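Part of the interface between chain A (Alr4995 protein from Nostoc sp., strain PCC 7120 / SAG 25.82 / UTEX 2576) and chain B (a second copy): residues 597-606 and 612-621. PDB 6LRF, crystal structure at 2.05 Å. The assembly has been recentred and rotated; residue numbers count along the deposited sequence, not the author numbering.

Chain A 597-606: AGSIRDDGPL
Chain B, residues 612-621: DLIKAQEEYA

A type I turn of chain A, A:Ser599 to A:Asp602, closed by A:Asp602 N to A:Ser599 O (3.2 Å), lies against a helix of chain B that begins at B:Leu613. The CA atoms of A:Ile600 and B:Leu613 set the register, 6.1 Å apart. A:Asp602 (chi1 m) braces the turn: its OD2 accepts from A:Ser599 N at 2.8 Å. B:Asp612 (chi1 t) caps the helix, OD1 accepting from B:Lys615 N at 3.3 Å.

The main bump is A:Ile600 (chi1 t, chi2 p). Its CD1 sits 4.0 Å from B:Ala616 CB, whose small methyl leaves room for it, and over the face of the B:Tyr620 ring, 4.0 Å from the centroid and 7° off the normal, a CH-pi contact. B:Leu613 (m, t) presses CD1 to 3.3 Å from A:Gly598 C; a CB on this glycine would point toward the helix and come 3.2 Å from that methyl.

B:Gln617 (m, t) suits its buried place because its amide NH2 can bridge two turn carbonyls: NE2 donates to A:Ile600 O (3.0 Å) and A:Asp602 O (3.1 Å). One water donates to A:Asp602 O (2.9 Å) and B:Gln617 OE1 (3.2 Å). Beyond, A:Pro605, after a cis peptide, brings CD to 4.2 Å from B:Ile614 CD1 (m, m), an apolar contact.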

ATOM      1  N   ALA A 597       4.768 -28.497   3.794  1.00 18.10           N
ATOM      2  CA  ALA A 597       4.848 -28.620   2.333  1.00 20.33           C
ATOM      3  C   ALA A 597       6.072 -27.893   1.828  1.00 18.23           C
ATOM      4  O   ALA A 597       6.295 -26.740   2.197  1.00 19.87           O
ATOM      5  CB  ALA A 597       3.589 -28.041   1.659  1.00 18.50           C
ATOM      6  N   GLY A 598       6.855 -28.544   0.972  1.00 16.65           N
ATOM      7  CA  GLY A 598       8.023 -27.888   0.405  1.00 18.55           C
ATOM      8  C   GLY A 598       7.729 -26.740  -0.563  1.00 22.64           C
ATOM      9  O   GLY A 598       6.607 -26.564  -1.061  1.00 16.88           O
ATOM     10  N   SER A 599       8.752 -25.947  -0.845  1.00 17.00           N
ATOM     11  CA  SER A 599       8.636 -24.944  -1.873  1.00 18.95           C
ATOM     12  C   SER A 599       9.980 -24.830  -2.593  1.00 21.34           C
ATOM     13  O   SER A 599      11.016 -25.329  -2.123  1.00 19.10           O
ATOM     14  CB  SER A 599       8.193 -23.595  -1.295  1.00 21.83           C
ATOM     15  OG  SER A 599       9.304 -22.779  -0.974  1.00 23.00           O
ATOM     16  N   ILE A 600       9.946 -24.177  -3.745  1.00 21.04           N
ATOM     17  CA  ILE A 600      11.127 -23.954  -4.562  1.00 21.27           C
ATOM     18  C   ILE A 600      12.202 -23.141  -3.822  1.00 22.78           C
ATOM     19  O   ILE A 600      13.391 -23.217  -4.142  1.00 22.07           O
ATOM     20  CB  ILE A 600      10.727 -23.245  -5.879  1.00 23.09           C
ATOM     21  CG1 ILE A 600      11.897 -23.212  -6.876  1.00 19.37           C
ATOM     22  CG2 ILE A 600      10.168 -21.850  -5.592  1.00 20.44           C
ATOM     23  CD1 ILE A 600      12.458 -24.585  -7.202  1.00 19.14           C
ATOM     24  N   ARG A 601      11.814 -22.374  -2.815  1.00 20.01           N
ATOM     25  CA  ARG A 601      12.818 -21.572  -2.118  1.00 23.76           C
ATOM     26  C   ARG A 601      13.380 -22.212  -0.818  1.00 21.93           C
ATOM     27  O   ARG A 601      14.205 -21.608  -0.143  1.00 25.23           O
ATOM     28  CB  ARG A 601      12.239 -20.187  -1.805  1.00 26.15           C
ATOM     29  CG  ARG A 601      11.112 -20.236  -0.804  1.00 31.65           C
ATOM     30  CD  ARG A 601      11.197 -19.079   0.163  1.00 42.49           C
ATOM     31  NE  ARG A 601      12.570 -18.897   0.620  1.00 48.44           N
ATOM     32  CZ  ARG A 601      12.971 -17.905   1.405  1.00 49.10           C
ATOM     33  NH1 ARG A 601      14.250 -17.820   1.751  1.00 51.45           N
ATOM     34  NH2 ARG A 601      12.094 -17.006   1.838  1.00 47.84           N
ATOM     35  N   ASP A 602      12.955 -23.422  -0.477  1.00 24.46           N
ATOM     36  CA  ASP A 602      13.343 -24.013   0.807  1.00 21.92           C
ATOM     37  C   ASP A 602      14.841 -24.176   0.984  1.00 28.44           C
ATOM     38  O   ASP A 602      15.556 -24.628   0.074  1.00 25.87           O
ATOM     39  CB  ASP A 602      12.687 -25.374   1.004  1.00 19.40           C
ATOM     40  CG  ASP A 602      11.219 -25.263   1.261  1.00 23.67           C
ATOM     41  OD1 ASP A 602      10.721 -24.136   1.441  1.00 25.42           O
ATOM     42  OD2 ASP A 602      10.551 -26.307   1.293  1.00 26.90           O
ATOM     43  N   ASP A 603      15.300 -23.793   2.172  1.00 24.56           N
ATOM     44  CA  ASP A 603      16.664 -24.030   2.602  1.00 26.51           C
ATOM     45  C   ASP A 603      16.728 -25.372   3.322  1.00 26.68           C
ATOM     46  O   ASP A 603      15.897 -25.629   4.199  1.00 26.66           O
ATOM     47  CB  ASP A 603      17.131 -22.908   3.524  1.00 31.52           C
ATOM     48  CG  ASP A 603      17.233 -21.571   2.816  1.00 37.34           C
ATOM     49  OD1 ASP A 603      17.733 -21.534   1.665  1.00 40.17           O
ATOM     50  OD2 ASP A 603      16.823 -20.555   3.419  1.00 36.35           O
ATOM     51  N   GLY A 604      17.693 -26.219   2.951  1.00 24.22           N
ATOM     52  CA  GLY A 604      17.864 -27.531   3.569  1.00 20.25           C
ATOM     53  C   GLY A 604      17.439 -28.683   2.668  1.00 20.24           C
ATOM     54  O   GLY A 604      18.225 -29.145   1.847  1.00 20.17           O
ATOM     55  N   PRO A 605      16.190 -29.154   2.811  1.00 18.78           N
ATOM     56  CA  PRO A 605      15.185 -28.692   3.773  1.00 17.78           C
ATOM     57  C   PRO A 605      15.305 -29.427   5.106  1.00 19.65           C
ATOM     58  O   PRO A 605      16.163 -30.284   5.230  1.00 19.81           O
ATOM     59  CB  PRO A 605      13.874 -29.045   3.078  1.00 17.93           C
ATOM     60  CG  PRO A 605      14.202 -30.344   2.387  1.00 18.46           C
ATOM     61  CD  PRO A 605      15.655 -30.238   1.960  1.00 20.12           C
ATOM     62  N   LEU A 606      14.466 -29.090   6.086  1.00 18.02           N
ATOM     63  CA  LEU A 606      14.290 -29.954   7.251  1.00 19.10           C
ATOM     64  C   LEU A 606      13.855 -31.324   6.761  1.00 21.89           C
ATOM     65  O   LEU A 606      13.183 -31.417   5.739  1.00 19.09           O
ATOM     66  CB  LEU A 606      13.238 -29.396   8.219  1.00 18.12           C
ATOM     67  CG  LEU A 606      13.466 -27.997   8.782  1.00 22.38           C
ATOM     68  CD1 LEU A 606      12.259 -27.572   9.605  1.00 17.72           C
ATOM     69  CD2 LEU A 606      14.745 -27.973   9.629  1.00 18.50           C
TER
ATOM     70  N   ASP B 612       8.438 -32.742  -7.817  1.00 20.77           N
ATOM     71  CA  ASP B 612       9.512 -33.148  -6.908  1.00 19.35           C
ATOM     72  C   ASP B 612      10.419 -31.948  -6.741  1.00 18.37           C
ATOM     73  O   ASP B 612      11.214 -31.628  -7.623  1.00 17.06           O
ATOM     74  CB  ASP B 612      10.275 -34.362  -7.449  1.00 17.88           C
ATOM     75  CG  ASP B 612      11.516 -34.747  -6.590  1.00 23.37           C
ATOM     76  OD1 ASP B 612      12.025 -33.936  -5.779  1.00 22.22           O
ATOM     77  OD2 ASP B 612      12.010 -35.880  -6.756  1.00 26.77           O
ATOM     78  N   LEU B 613      10.330 -31.289  -5.594  1.00 17.65           N
ATOM     79  CA  LEU B 613      11.036 -30.023  -5.460  1.00 15.51           C
ATOM     80  C   LEU B 613      12.552 -30.126  -5.269  1.00 17.26           C
ATOM     81  O   LEU B 613      13.254 -29.137  -5.457  1.00 17.15           O
ATOM     82  CB  LEU B 613      10.422 -29.213  -4.328  1.00 16.19           C
ATOM     83  CG  LEU B 613       9.050 -28.646  -4.696  1.00 18.87           C
ATOM     84  CD1 LEU B 613       8.460 -28.118  -3.430  1.00 24.35           C
ATOM     85  CD2 LEU B 613       9.153 -27.524  -5.762  1.00 19.69           C
ATOM     86  N   ILE B 614      13.067 -31.296  -4.905  1.00 19.80           N
ATOM     87  CA  ILE B 614      14.522 -31.480  -4.904  1.00 20.32           C
ATOM     88  C   ILE B 614      15.024 -31.438  -6.360  1.00 18.88           C
ATOM     89  O   ILE B 614      16.017 -30.771  -6.691  1.00 17.39           O
ATOM     90  CB  ILE B 614      14.937 -32.810  -4.233  1.00 16.64           C
ATOM     91  CG1 ILE B 614      14.508 -32.837  -2.747  1.00 18.07           C
ATOM     92  CG2 ILE B 614      16.445 -33.055  -4.426  1.00 18.96           C
ATOM     93  CD1 ILE B 614      15.102 -31.748  -1.875  1.00 18.25           C
ATOM     94  N   LYS B 615      14.321 -32.137  -7.243  1.00 17.77           N
ATOM     95  CA  LYS B 615      14.682 -32.099  -8.655  1.00 17.89           C
ATOM     96  C   LYS B 615      14.444 -30.725  -9.255  1.00 23.85           C
ATOM     97  O   LYS B 615      15.217 -30.270 -10.113  1.00 23.64           O
ATOM     98  CB  LYS B 615      13.902 -33.149  -9.430  1.00 22.28           C
ATOM     99  CG  LYS B 615      14.310 -34.556  -9.073  1.00 26.97           C
ATOM    100  CD  LYS B 615      13.438 -35.556  -9.800  1.00 28.88           C
ATOM    101  CE  LYS B 615      13.817 -36.977  -9.446  1.00 33.35           C
ATOM    102  NZ  LYS B 615      12.926 -37.913 -10.175  1.00 40.57           N
ATOM    103  N   ALA B 616      13.387 -30.046  -8.811  1.00 18.16           N
ATOM    104  CA  ALA B 616      13.126 -28.704  -9.329  1.00 18.67           C
ATOM    105  C   ALA B 616      14.258 -27.752  -8.973  1.00 19.45           C
ATOM    106  O   ALA B 616      14.677 -26.946  -9.799  1.00 18.86           O
ATOM    107  CB  ALA B 616      11.778 -28.150  -8.810  1.00 15.69           C
ATOM    108  N   GLN B 617      14.759 -27.831  -7.748  1.00 17.32           N
ATOM    109  CA  GLN B 617      15.837 -26.927  -7.354  1.00 20.47           C
ATOM    110  C   GLN B 617      17.102 -27.233  -8.151  1.00 20.59           C
ATOM    111  O   GLN B 617      17.852 -26.334  -8.532  1.00 18.79           O
ATOM    112  CB  GLN B 617      16.111 -27.023  -5.849  1.00 16.88           C
ATOM    113  CG  GLN B 617      15.100 -26.253  -5.011  1.00 21.65           C
ATOM    114  CD  GLN B 617      15.371 -26.343  -3.507  1.00 27.45           C
ATOM    115  OE1 GLN B 617      16.188 -27.153  -3.052  1.00 26.59           O
ATOM    116  NE2 GLN B 617      14.688 -25.501  -2.733  1.00 20.33           N
ATOM    117  N   GLU B 618      17.325 -28.509  -8.410  1.00 20.07           N
ATOM    118  CA  GLU B 618      18.463 -28.929  -9.214  1.00 22.06           C
ATOM    119  C   GLU B 618      18.355 -28.434 -10.656  1.00 24.58           C
ATOM    120  O   GLU B 618      19.341 -27.993 -11.250  1.00 21.40           O
ATOM    121  CB  GLU B 618      18.580 -30.453  -9.192  1.00 25.17           C
ATOM    122  CG  GLU B 618      19.584 -30.995 -10.192  1.00 39.20           C
ATOM    123  CD  GLU B 618      19.433 -32.492 -10.438  1.00 53.28           C
ATOM    124  OE1 GLU B 618      18.277 -32.985 -10.514  1.00 50.12           O
ATOM    125  OE2 GLU B 618      20.480 -33.173 -10.562  1.00 63.23           O
ATOM    126  N   GLU B 619      17.154 -28.516 -11.223  1.00 22.87           N
ATOM    127  CA  GLU B 619      16.930 -28.062 -12.594  1.00 21.51           C
ATOM    128  C   GLU B 619      17.067 -26.543 -12.707  1.00 25.60           C
ATOM    129  O   GLU B 619      17.622 -26.042 -13.697  1.00 21.99           O
ATOM    130  CB  GLU B 619      15.547 -28.516 -13.089  1.00 25.51           C
ATOM    131  CG  GLU B 619      15.425 -30.038 -13.241  1.00 25.67           C
ATOM    132  CD  GLU B 619      13.973 -30.509 -13.379  1.00 34.31           C
ATOM    133  OE1 GLU B 619      13.101 -29.672 -13.694  1.00 40.27           O
ATOM    134  OE2 GLU B 619      13.696 -31.716 -13.182  1.00 36.83           O
ATOM    135  N   TYR B 620      16.557 -25.809 -11.710  1.00 18.16           N
ATOM    136  CA  TYR B 620      16.754 -24.351 -11.661  1.00 20.55           C
ATOM    137  C   TYR B 620      18.257 -24.021 -11.642  1.00 22.40           C
ATOM    138  O   TYR B 620      18.738 -23.197 -12.419  1.00 19.68           O
ATOM    139  CB  TYR B 620      16.084 -23.741 -10.423  1.00 20.93           C
ATOM    140  CG  TYR B 620      14.636 -23.280 -10.596  1.00 21.27           C
ATOM    141  CD1 TYR B 620      13.708 -24.031 -11.337  1.00 21.24           C
ATOM    142  CD2 TYR B 620      14.195 -22.118  -9.978  1.00 19.61           C
ATOM    143  CE1 TYR B 620      12.372 -23.599 -11.481  1.00 20.78           C
ATOM    144  CE2 TYR B 620      12.878 -21.682 -10.104  1.00 18.57           C
ATOM    145  CZ  TYR B 620      11.974 -22.424 -10.859  1.00 23.13           C
ATOM    146  OH  TYR B 620      10.674 -21.969 -10.977  1.00 26.43           O
ATOM    147  N   ALA B 621      18.976 -24.667 -10.730  1.00 18.71           N
ATOM    148  CA  ALA B 621      20.384 -24.386 -10.511  1.00 23.13           C
ATOM    149  C   ALA B 621      21.172 -24.650 -11.784  1.00 25.09           C
ATOM    150  O   ALA B 621      22.093 -23.914 -12.108  1.00 24.61           O
ATOM    151  CB  ALA B 621      20.928 -25.226  -9.359  1.00 22.53           C
TER
HETATM  152  O   HOH W   1      18.066 -25.451  -1.024  1.00 30.44           O